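Long-range contacts in Lactamase_B domain-containing protein (Pontibacter korlensis, PDB 6XFR), which probably hydrolyses the beta-lactam ring of antibiotics as a zinc-dependent class B1 metallo-beta-lactamase: residues Leu46-Glu57 against Asp81-Val90; Leu161-Leu170 against Ser209-Leu218. All coordinates share one frame; numbering follows the deposited sequence.

Contact 1 and contact 2 lie on opposite sides of the chain's centre, their centres about 25 Å apart. They do not touch and share no helix or strand. Contact 1 is largely buried. It joins the end of strand 43-47 and the start of helix 53-67 to helices 81-84 and 87-91, and it carries Asp-82, a zinc ligand. Its chemistry mixes backbone and threonine hydrogen bonds, a small apolar patch and closely spaced glycines. Contact 2 is only partly buried. It lays the loop after strand 155-159 on helix 209-217, and leucines do most of the packing around two hydrogen bonds. Its segment 161-170 directly follows Cys-160, a ligand of the same zinc as Asp-82.

Contact 1: residues Leu46-Glu57 against Asp81-Val90; sequences LIDTGWGKEPTE and DDKLGGMEAV. With ZN (zinc ion), chain O; SO4 (sulfate ion), chain X.
This contact flanks the zinc site of the metallo-beta-lactamase fold, where the loop after strand 43-47 packs on the short helix carrying Asp-82. Asp-82 lies over one face of the Trp-51 indole in a CH-pi contact. Asp-82 CB is 3.6 Å from the centroid of the five-membered ring of Trp-51, while the carboxylate is turned 63° from the ring plane. Asp-82 CG stands between its backbone N and carbonyl carbon (chi1 71°), which carries the carboxylate away from the indole to the metal. There Asp-82 OD2 binds the zinc ion at 2.2 Å. Cys-160, His-202 and a water complete the site. A sulfate, probably picked up in crystallisation, lies beside Asp-82.

Thr-49 ties the backbones together. Thr-49 N donates to Lys-83 O (3.3 Å). Thr-49 OG1 accepts from Gly-86 N (3.1 Å) and donates to Gly-50 O. Gly-86 CA lies against Thr-49 CB and Thr-56 OG1. Gly-52 CA makes a CH...O contact with Gly-85 O (3.5 Å). Gly-52 O takes bonds from both Thr-56 N and Thr-56 OG1, which holds the threonine hydroxyl at the start of helix 53-67. Thr-56 CG2 meets Val-90 CG2 (3.7 Å), with the two side chains at about a right angle. A salt bridge between Asp-48 and Lys-83 is doubtful, because its atoms sit too close to neighbours. Asp-82 closes the HXHXD motif (His-78, His-80, Asp-82) and belongs to the Asp-Cys-His site of class B1 enzymes.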
loop_
_atom_site.group_PDB
_atom_site.type_symbol
_atom_site.label_atom_id
_atom_site.label_comp_id
_atom_site.label_asym_id
_atom_site.label_seq_id
_atom_site.Cartn_x
_atom_site.Cartn_y
_atom_site.Cartn_z
ATOM N N LEU B 46 12.422 -7.629 -13.060
ATOM C CA LEU B 46 12.910 -6.563 -12.207
ATOM C C LEU B 46 12.508 -5.249 -12.855
ATOM O O LEU B 46 12.836 -5.005 -14.017
ATOM C CB LEU B 46 14.425 -6.659 -12.075
ATOM C CG LEU B 46 15.012 -6.179 -10.783
ATOM C CD1 LEU B 46 14.117 -6.682 -9.668
ATOM C CD2 LEU B 46 16.384 -6.758 -10.709
ATOM N N ILE B 47 11.704 -4.470 -12.164
ATOM C CA ILE B 47 11.382 -3.118 -12.598
ATOM C C ILE B 47 12.115 -2.186 -11.648
ATOM O O ILE B 47 11.723 -2.043 -10.480
ATOM C CB ILE B 47 9.870 -2.851 -12.633
ATOM C CG1 ILE B 47 9.165 -3.921 -13.470
ATOM C CG2 ILE B 47 9.591 -1.458 -13.202
ATOM C CD1 ILE B 47 9.663 -4.012 -14.844
ATOM N N ASP B 48 13.170 -1.547 -12.170
ATOM C CA ASP B 48 14.122 -0.755 -11.399
ATOM C C ASP B 48 15.146 -1.622 -10.679
ATOM O O ASP B 48 14.836 -2.729 -10.218
ATOM C CB ASP B 48 13.428 0.131 -10.371
ATOM C CG ASP B 48 12.869 1.379 -10.986
ATOM O OD1 ASP B 48 12.227 2.156 -10.245
ATOM O OD2 ASP B 48 13.061 1.570 -12.216
ATOM N N THR B 49 16.374 -1.119 -10.605
ATOM C CA THR B 49 17.410 -1.696 -9.779
ATOM C C THR B 49 17.288 -1.101 -8.386
ATOM O O THR B 49 16.526 -0.166 -8.153
ATOM C CB THR B 49 18.782 -1.393 -10.385
ATOM O OG1 THR B 49 18.941 0.037 -10.468
ATOM C CG2 THR B 49 18.916 -2.002 -11.777
ATOM N N GLY B 50 18.078 -1.598 -7.455
ATOM C CA GLY B 50 18.206 -0.909 -6.195
ATOM C C GLY B 50 18.774 0.483 -6.404
ATOM O O GLY B 50 19.197 0.891 -7.479
ATOM N N TRP B 51 18.780 1.233 -5.322
ATOM C CA TRP B 51 19.337 2.572 -5.338
ATOM C C TRP B 51 20.851 2.442 -5.189
ATOM O O TRP B 51 21.455 2.806 -4.181
ATOM C CB TRP B 51 18.703 3.376 -4.218
ATOM C CG TRP B 51 18.850 4.776 -4.375
ATOM C CD1 TRP B 51 19.634 5.403 -5.273
ATOM C CD2 TRP B 51 18.204 5.789 -3.607
ATOM N NE1 TRP B 51 19.524 6.759 -5.121
ATOM C CE2 TRP B 51 18.646 7.025 -4.105
ATOM C CE3 TRP B 51 17.290 5.770 -2.553
ATOM C CZ2 TRP B 51 18.216 8.235 -3.580
ATOM C CZ3 TRP B 51 16.863 6.970 -2.028
ATOM C CH2 TRP B 51 17.327 8.186 -2.540
ATOM N N GLY B 52 21.461 1.841 -6.198
ATOM C CA GLY B 52 22.892 1.620 -6.223
ATOM C C GLY B 52 23.234 0.147 -6.074
ATOM O O GLY B 52 22.374 -0.718 -5.894
ATOM N N LYS B 53 24.538 -0.102 -6.090
ATOM C CA LYS B 53 25.094 -1.458 -6.101
ATOM C C LYS B 53 24.687 -2.250 -4.864
ATOM O O LYS B 53 24.233 -3.400 -4.969
ATOM C CB LYS B 53 26.621 -1.380 -6.209
ATOM C CG LYS B 53 27.392 -2.705 -6.126
ATOM C CD LYS B 53 28.939 -2.463 -6.194
ATOM C CE LYS B 53 29.293 -1.061 -5.624
ATOM N NZ LYS B 53 30.748 -0.723 -5.438
ATOM N N GLU B 54 24.905 -1.678 -3.674
ATOM C CA GLU B 54 24.699 -2.449 -2.454
ATOM C C GLU B 54 23.230 -2.840 -2.237
ATOM O O GLU B 54 22.953 -3.997 -1.895
ATOM C CB GLU B 54 25.228 -1.683 -1.250
ATOM C CG GLU B 54 25.156 -2.514 0.003
ATOM C CD GLU B 54 26.079 -3.714 -0.072
ATOM O OE1 GLU B 54 27.316 -3.509 -0.111
ATOM O OE2 GLU B 54 25.563 -4.857 -0.123
ATOM N N PRO B 55 22.263 -1.930 -2.418
ATOM C CA PRO B 55 20.866 -2.368 -2.417
ATOM C C PRO B 55 20.566 -3.388 -3.500
ATOM O O PRO B 55 19.705 -4.260 -3.311
ATOM C CB PRO B 55 20.094 -1.064 -2.667
ATOM C CG PRO B 55 20.995 -0.006 -2.264
ATOM C CD PRO B 55 22.363 -0.473 -2.581
ATOM N N THR B 56 21.246 -3.305 -4.644
ATOM C CA THR B 56 20.921 -4.222 -5.727
ATOM C C THR B 56 21.472 -5.623 -5.463
ATOM O O THR B 56 20.823 -6.617 -5.829
ATOM C CB THR B 56 21.405 -3.637 -7.062
ATOM O OG1 THR B 56 20.793 -2.350 -7.256
ATOM C CG2 THR B 56 21.016 -4.534 -8.220
ATOM N N GLU B 57 22.624 -5.729 -4.781
ATOM C CA GLU B 57 23.130 -7.052 -4.422
ATOM C C GLU B 57 22.209 -7.748 -3.421
ATOM O O GLU B 57 21.924 -8.945 -3.561
ATOM C CB GLU B 57 24.525 -6.930 -3.813
ATOM C CG GLU B 57 25.505 -6.075 -4.593
ATOM C CD GLU B 57 26.252 -6.860 -5.639
ATOM O OE1 GLU B 57 27.508 -6.876 -5.591
ATOM O OE2 GLU B 57 25.575 -7.459 -6.507
ATOM N N ASP B 81 20.169 7.428 -10.869
ATOM C CA ASP B 81 20.793 6.376 -10.074
ATOM C C ASP B 81 19.765 5.599 -9.261
ATOM O O ASP B 81 19.900 4.380 -9.087
ATOM C CB ASP B 81 21.868 6.975 -9.162
ATOM C CG ASP B 81 23.269 7.010 -9.813
ATOM O OD1 ASP B 81 24.202 7.538 -9.171
ATOM O OD2 ASP B 81 23.447 6.524 -10.955
ATOM N N ASP B 82 18.717 6.279 -8.765
ATOM C CA ASP B 82 17.721 5.627 -7.904
ATOM C C ASP B 82 16.906 4.578 -8.647
ATOM O O ASP B 82 16.442 3.631 -8.013
ATOM C CB ASP B 82 16.798 6.668 -7.226
ATOM C CG ASP B 82 15.817 7.361 -8.190
ATOM O OD1 ASP B 82 16.139 7.578 -9.371
ATOM O OD2 ASP B 82 14.718 7.755 -7.755
ATOM N N LYS B 83 16.767 4.675 -9.968
ATOM C CA LYS B 83 16.096 3.633 -10.738
ATOM C C LYS B 83 17.038 2.786 -11.588
ATOM O O LYS B 83 16.600 1.756 -12.119
ATOM C CB LYS B 83 15.012 4.235 -11.657
ATOM C CG LYS B 83 14.065 5.260 -10.961
ATOM C CD LYS B 83 12.939 4.636 -10.124
ATOM C CE LYS B 83 13.420 4.379 -8.687
ATOM N NZ LYS B 83 12.471 3.736 -7.731
ATOM N N LEU B 84 18.324 3.150 -11.700
ATOM C CA LEU B 84 19.214 2.439 -12.620
ATOM C C LEU B 84 20.646 2.265 -12.117
ATOM O O LEU B 84 21.420 1.562 -12.775
ATOM C CB LEU B 84 19.237 3.188 -13.965
ATOM C CG LEU B 84 20.346 2.979 -14.977
ATOM C CD1 LEU B 84 20.031 1.780 -15.868
ATOM C CD2 LEU B 84 20.496 4.246 -15.780
ATOM N N GLY B 85 21.008 2.819 -10.951
ATOM C CA GLY B 85 22.356 2.764 -10.428
ATOM C C GLY B 85 22.828 1.391 -9.984
ATOM O O GLY B 85 23.975 1.254 -9.543
ATOM N N GLY B 86 21.973 0.375 -10.065
ATOM C CA GLY B 86 22.406 -0.965 -9.746
ATOM C C GLY B 86 22.508 -1.814 -11.003
ATOM O O GLY B 86 22.576 -3.043 -10.918
ATOM N N MET B 87 22.520 -1.159 -12.175
ATOM C CA MET B 87 22.578 -1.865 -13.457
ATOM C C MET B 87 23.859 -2.685 -13.595
ATOM O O MET B 87 23.825 -3.853 -14.004
ATOM C CB MET B 87 22.470 -0.867 -14.604
ATOM C CG MET B 87 22.918 -1.387 -15.959
ATOM S SD MET B 87 22.529 -0.243 -17.318
ATOM C CE MET B 87 23.354 1.263 -16.807
ATOM N N GLU B 88 25.007 -2.060 -13.326
ATOM C CA GLU B 88 26.270 -2.788 -13.358
ATOM C C GLU B 88 26.199 -4.039 -12.480
ATOM O O GLU B 88 26.649 -5.121 -12.878
ATOM C CB GLU B 88 27.407 -1.854 -12.943
ATOM C CG GLU B 88 27.489 -0.635 -13.868
ATOM C CD GLU B 88 28.035 0.642 -13.197
ATOM O OE1 GLU B 88 28.193 0.670 -11.948
ATOM O OE2 GLU B 88 28.298 1.632 -13.935
ATOM N N ALA B 89 25.645 -3.907 -11.269
ATOM C CA ALA B 89 25.478 -5.073 -10.407
ATOM C C ALA B 89 24.580 -6.127 -11.063
ATOM O O ALA B 89 24.828 -7.334 -10.948
ATOM C CB ALA B 89 24.912 -4.627 -9.066
ATOM N N VAL B 90 23.525 -5.690 -11.747
ATOM C CA VAL B 90 22.625 -6.618 -12.424
ATOM C C VAL B 90 23.334 -7.309 -13.587
ATOM O O VAL B 90 23.246 -8.532 -13.752
ATOM C CB VAL B 90 21.360 -5.860 -12.880
ATOM C CG1 VAL B 90 20.589 -6.628 -13.932
ATOM C CG2 VAL B 90 20.496 -5.520 -11.698
HETATM ZN ZN ZN O . 13.527 9.645 -7.944
HETATM S S SO4 X . 18.202 10.704 -7.745
HETATM O O1 SO4 X . 16.865 10.366 -8.245
HETATM O O2 SO4 X . 18.032 11.340 -6.426
HETATM O O3 SO4 X . 18.850 11.613 -8.686
HETATM O O4 SO4 X . 19.070 9.527 -7.649
HETATM O O HOH W 1 12.738 11.771 -7.505
#

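Contact 2: residues Leu161-Leu170 against Ser209-Leu218; sequences LVKDLQAKNL and SLLSHTLSLL
The irregular segment 161-170 runs along one side of helix 209-217, with CA atoms nearest at the pairs Lys-163/Thr-214, Asp-164/Leu-210 and Asn-169/Leu-217. It contains a type I beta turn from Asp-164 to Ala-167. Asp-164 OD2 accepts from Gln-166 N, an Asx turn. In the metallo-beta-lactamase fold this loop leaves the zinc ligand Cys-160 and is backed here by the C-terminal helix.

Two hydrogen bonds cross the contact. Lys-163 N donates to Thr-214 OG1 (2.9 Å) and the bond is nearly straight, at 166°. The same hydroxyl donates to Leu-210 O one helical turn back. Thr-214 OG1 is thus gripped twice, as acceptor and as donor. The second bond runs from His-213 NE2 to Ala-167 O (2.8 Å). It lies in the imidazole plane and in the carbonyl plane. His-213 CG is anti to the backbone N (chi1 174°), which points the ring edge into the turn, at its carbonyls. Leu-217 CG lies over one face and Leu-165 O over the opposite one, each offset toward the rim.

Leucines fill in around these bonds. Leu-165 CG meets Leu-210 CD1 at 3.8 Å, the two side chains at about a right angle. Leu-165 CD2 reaches Ser-209 O and His-213 CB. Val-162 CG1 packs on Leu-210 CB, and its CG2 faces Leu-211 CD2. The outer side of the turn meets the second subunit, where Gln-166 NE2 bonds to Val-10 O of that subunit and Leu-165 packs on its Ile-13. Leu-217 CD2 reaches Lys-168 O, and its CD1 lies near Ala-167 O and Asn-169 O. At the C-terminal end of the helix Leu-170 and Leu-217 lie side by side, pointing opposite ways. Leu-170 also crosses Leu-218, with Leu-170 CD1 3.8 Å from Leu-218 CD2.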
loop_
_atom_site.group_PDB
_atom_site.type_symbol
_atom_site.label_atom_id
_atom_site.label_comp_id
_atom_site.label_asym_id
_atom_site.label_seq_id
_atom_site.Cartn_x
_atom_site.Cartn_y
_atom_site.Cartn_z
ATOM N N LEU B 161 7.792 9.843 -11.859
ATOM C CA LEU B 161 6.788 10.644 -12.560
ATOM C C LEU B 161 5.567 10.938 -11.686
ATOM O O LEU B 161 4.899 11.964 -11.871
ATOM C CB LEU B 161 6.357 9.918 -13.836
ATOM C CG LEU B 161 5.526 10.681 -14.885
ATOM C CD1 LEU B 161 6.209 11.996 -15.307
ATOM C CD2 LEU B 161 5.247 9.797 -16.111
ATOM N N VAL B 162 5.262 10.049 -10.740
ATOM C CA VAL B 162 4.113 10.171 -9.845
ATOM C C VAL B 162 4.612 10.461 -8.441
ATOM O O VAL B 162 5.595 9.865 -7.991
ATOM C CB VAL B 162 3.267 8.883 -9.852
ATOM C CG1 VAL B 162 2.008 9.081 -8.988
ATOM C CG2 VAL B 162 2.910 8.475 -11.291
ATOM N N LYS B 163 3.911 11.328 -7.728
ATOM C CA LYS B 163 4.246 11.611 -6.340
ATOM C C LYS B 163 3.212 10.971 -5.418
ATOM O O LYS B 163 2.074 10.699 -5.817
ATOM C CB LYS B 163 4.330 13.124 -6.105
ATOM C CG LYS B 163 5.528 13.778 -6.780
ATOM C CD LYS B 163 6.383 14.585 -5.803
ATOM C CE LYS B 163 7.457 13.734 -5.153
ATOM N NZ LYS B 163 8.423 13.270 -6.181
ATOM N N ASP B 164 3.634 10.685 -4.184
ATOM C CA ASP B 164 2.734 10.116 -3.188
ATOM C C ASP B 164 1.851 11.214 -2.588
ATOM O O ASP B 164 2.130 12.421 -2.710
ATOM C CB ASP B 164 3.499 9.371 -2.072
ATOM C CG ASP B 164 4.266 10.306 -1.112
ATOM O OD1 ASP B 164 5.453 10.589 -1.377
ATOM O OD2 ASP B 164 3.713 10.748 -0.074
ATOM N N LEU B 165 0.756 10.773 -1.947
ATOM C CA LEU B 165 -0.298 11.685 -1.492
ATOM C C LEU B 165 0.137 12.599 -0.345
ATOM O O LEU B 165 -0.549 13.600 -0.070
ATOM C CB LEU B 165 -1.534 10.879 -1.100
ATOM C CG LEU B 165 -2.270 10.231 -2.271
ATOM C CD1 LEU B 165 -3.344 9.333 -1.743
ATOM C CD2 LEU B 165 -2.844 11.291 -3.146
ATOM N N GLN B 166 1.262 12.299 0.306
ATOM C CA GLN B 166 1.806 13.154 1.349
ATOM C C GLN B 166 2.969 14.028 0.884
ATOM O O GLN B 166 3.554 14.738 1.706
ATOM C CB GLN B 166 2.218 12.304 2.555
ATOM C CG GLN B 166 1.018 11.919 3.393
ATOM C CD GLN B 166 1.385 11.073 4.580
ATOM O OE1 GLN B 166 2.221 10.163 4.465
ATOM N NE2 GLN B 166 0.760 11.364 5.749
ATOM N N ALA B 167 3.335 13.991 -0.394
ATOM C CA ALA B 167 4.318 14.943 -0.913
ATOM C C ALA B 167 3.691 16.332 -1.009
ATOM O O ALA B 167 2.566 16.482 -1.501
ATOM C CB ALA B 167 4.829 14.495 -2.288
ATOM N N LYS B 168 4.405 17.349 -0.529
ATOM C CA LYS B 168 3.874 18.707 -0.556
ATOM C C LYS B 168 4.392 19.545 -1.714
ATOM O O LYS B 168 3.841 20.620 -1.976
ATOM C CB LYS B 168 4.196 19.426 0.753
ATOM C CG LYS B 168 3.888 18.592 1.954
ATOM C CD LYS B 168 2.397 18.499 2.137
ATOM C CE LYS B 168 2.070 18.369 3.604
ATOM N NZ LYS B 168 1.231 17.169 3.881
ATOM N N ASN B 169 5.437 19.085 -2.396
ATOM C CA ASN B 169 5.922 19.730 -3.604
ATOM C C ASN B 169 6.522 18.644 -4.485
ATOM O O ASN B 169 6.466 17.454 -4.159
ATOM C CB ASN B 169 6.941 20.826 -3.290
ATOM C CG ASN B 169 7.926 20.411 -2.233
ATOM O OD1 ASN B 169 8.631 19.403 -2.382
ATOM N ND2 ASN B 169 7.972 21.172 -1.141
ATOM N N LEU B 170 7.102 19.056 -5.609
ATOM C CA LEU B 170 7.639 18.110 -6.584
ATOM C C LEU B 170 9.094 17.733 -6.311
ATOM O O LEU B 170 9.644 16.877 -7.017
ATOM C CB LEU B 170 7.514 18.693 -7.990
ATOM C CG LEU B 170 6.125 19.199 -8.338
ATOM C CD1 LEU B 170 6.285 20.315 -9.350
ATOM C CD2 LEU B 170 5.287 18.068 -8.897
ATOM N N SER B 209 -5.781 8.296 -6.937
ATOM C CA SER B 209 -5.618 9.593 -6.290
ATOM C C SER B 209 -4.191 10.116 -6.409
ATOM O O SER B 209 -3.974 11.324 -6.303
ATOM C CB SER B 209 -5.983 9.493 -4.800
ATOM O OG SER B 209 -7.381 9.507 -4.533
ATOM N N LEU B 210 -3.202 9.232 -6.578
ATOM C CA LEU B 210 -1.824 9.685 -6.751
ATOM C C LEU B 210 -1.635 10.453 -8.063
ATOM O O LEU B 210 -0.720 11.284 -8.178
ATOM C CB LEU B 210 -0.882 8.486 -6.656
ATOM C CG LEU B 210 -0.330 8.217 -5.267
ATOM C CD1 LEU B 210 -1.273 7.339 -4.467
ATOM C CD2 LEU B 210 1.041 7.597 -5.317
ATOM N N LEU B 211 -2.446 10.168 -9.081
ATOM C CA LEU B 211 -2.342 10.937 -10.314
ATOM C C LEU B 211 -2.950 12.315 -10.129
ATOM O O LEU B 211 -2.306 13.334 -10.420
ATOM C CB LEU B 211 -3.017 10.213 -11.470
ATOM C CG LEU B 211 -2.555 8.759 -11.590
ATOM C CD1 LEU B 211 -3.430 8.003 -12.608
ATOM C CD2 LEU B 211 -1.057 8.691 -11.945
ATOM N N SER B 212 -4.172 12.377 -9.594
ATOM C CA SER B 212 -4.760 13.697 -9.395
ATOM C C SER B 212 -3.940 14.547 -8.424
ATOM O O SER B 212 -3.803 15.753 -8.654
ATOM C CB SER B 212 -6.219 13.585 -8.934
ATOM O OG SER B 212 -6.410 12.483 -8.089
ATOM N N HIS B 213 -3.337 13.946 -7.379
ATOM C CA HIS B 213 -2.520 14.733 -6.450
ATOM C C HIS B 213 -1.270 15.270 -7.142
ATOM O O HIS B 213 -0.837 16.403 -6.879
ATOM C CB HIS B 213 -2.142 13.918 -5.203
ATOM C CG HIS B 213 -1.184 14.619 -4.276
ATOM N ND1 HIS B 213 -1.516 15.764 -3.581
ATOM C CD2 HIS B 213 0.095 14.327 -3.922
ATOM C CE1 HIS B 213 -0.479 16.161 -2.860
ATOM N NE2 HIS B 213 0.507 15.299 -3.036
ATOM N N THR B 214 -0.653 14.465 -8.000
ATOM C CA THR B 214 0.485 14.979 -8.742
ATOM C C THR B 214 0.060 16.114 -9.668
ATOM O O THR B 214 0.682 17.183 -9.671
ATOM C CB THR B 214 1.137 13.838 -9.509
ATOM O OG1 THR B 214 1.669 12.898 -8.552
ATOM C CG2 THR B 214 2.241 14.357 -10.417
ATOM N N LEU B 215 -1.078 15.952 -10.354
ATOM C CA LEU B 215 -1.623 17.051 -11.146
ATOM C C LEU B 215 -1.800 18.319 -10.312
ATOM O O LEU B 215 -1.515 19.432 -10.772
ATOM C CB LEU B 215 -2.971 16.635 -11.726
ATOM C CG LEU B 215 -3.248 17.220 -13.098
ATOM C CD1 LEU B 215 -2.273 16.554 -14.077
ATOM C CD2 LEU B 215 -4.700 17.024 -13.491
ATOM N N SER B 216 -2.293 18.167 -9.088
ATOM C CA SER B 216 -2.511 19.316 -8.225
ATOM C C SER B 216 -1.193 20.011 -7.867
ATOM O O SER B 216 -1.115 21.244 -7.855
ATOM C CB SER B 216 -3.266 18.847 -6.979
ATOM O OG SER B 216 -3.288 19.844 -5.972
ATOM N N LEU B 217 -0.155 19.241 -7.544
ATOM C CA LEU B 217 1.141 19.834 -7.225
ATOM C C LEU B 217 1.732 20.616 -8.400
ATOM O O LEU B 217 2.409 21.629 -8.192
ATOM C CB LEU B 217 2.122 18.740 -6.785
ATOM C CG LEU B 217 1.893 18.066 -5.437
ATOM C CD1 LEU B 217 2.962 17.012 -5.236
ATOM C CD2 LEU B 217 1.882 19.073 -4.300
ATOM N N LEU B 218 1.499 20.157 -9.623
ATOM C CA LEU B 218 2.058 20.741 -10.842
ATOM C C LEU B 218 1.451 22.069 -11.292
ATOM O O LEU B 218 1.819 23.134 -10.814
ATOM C CB LEU B 218 1.919 19.732 -11.989
ATOM C CG LEU B 218 3.034 18.715 -11.967
ATOM C CD1 LEU B 218 2.661 17.497 -12.809
ATOM C CD2 LEU B 218 4.315 19.384 -12.495
#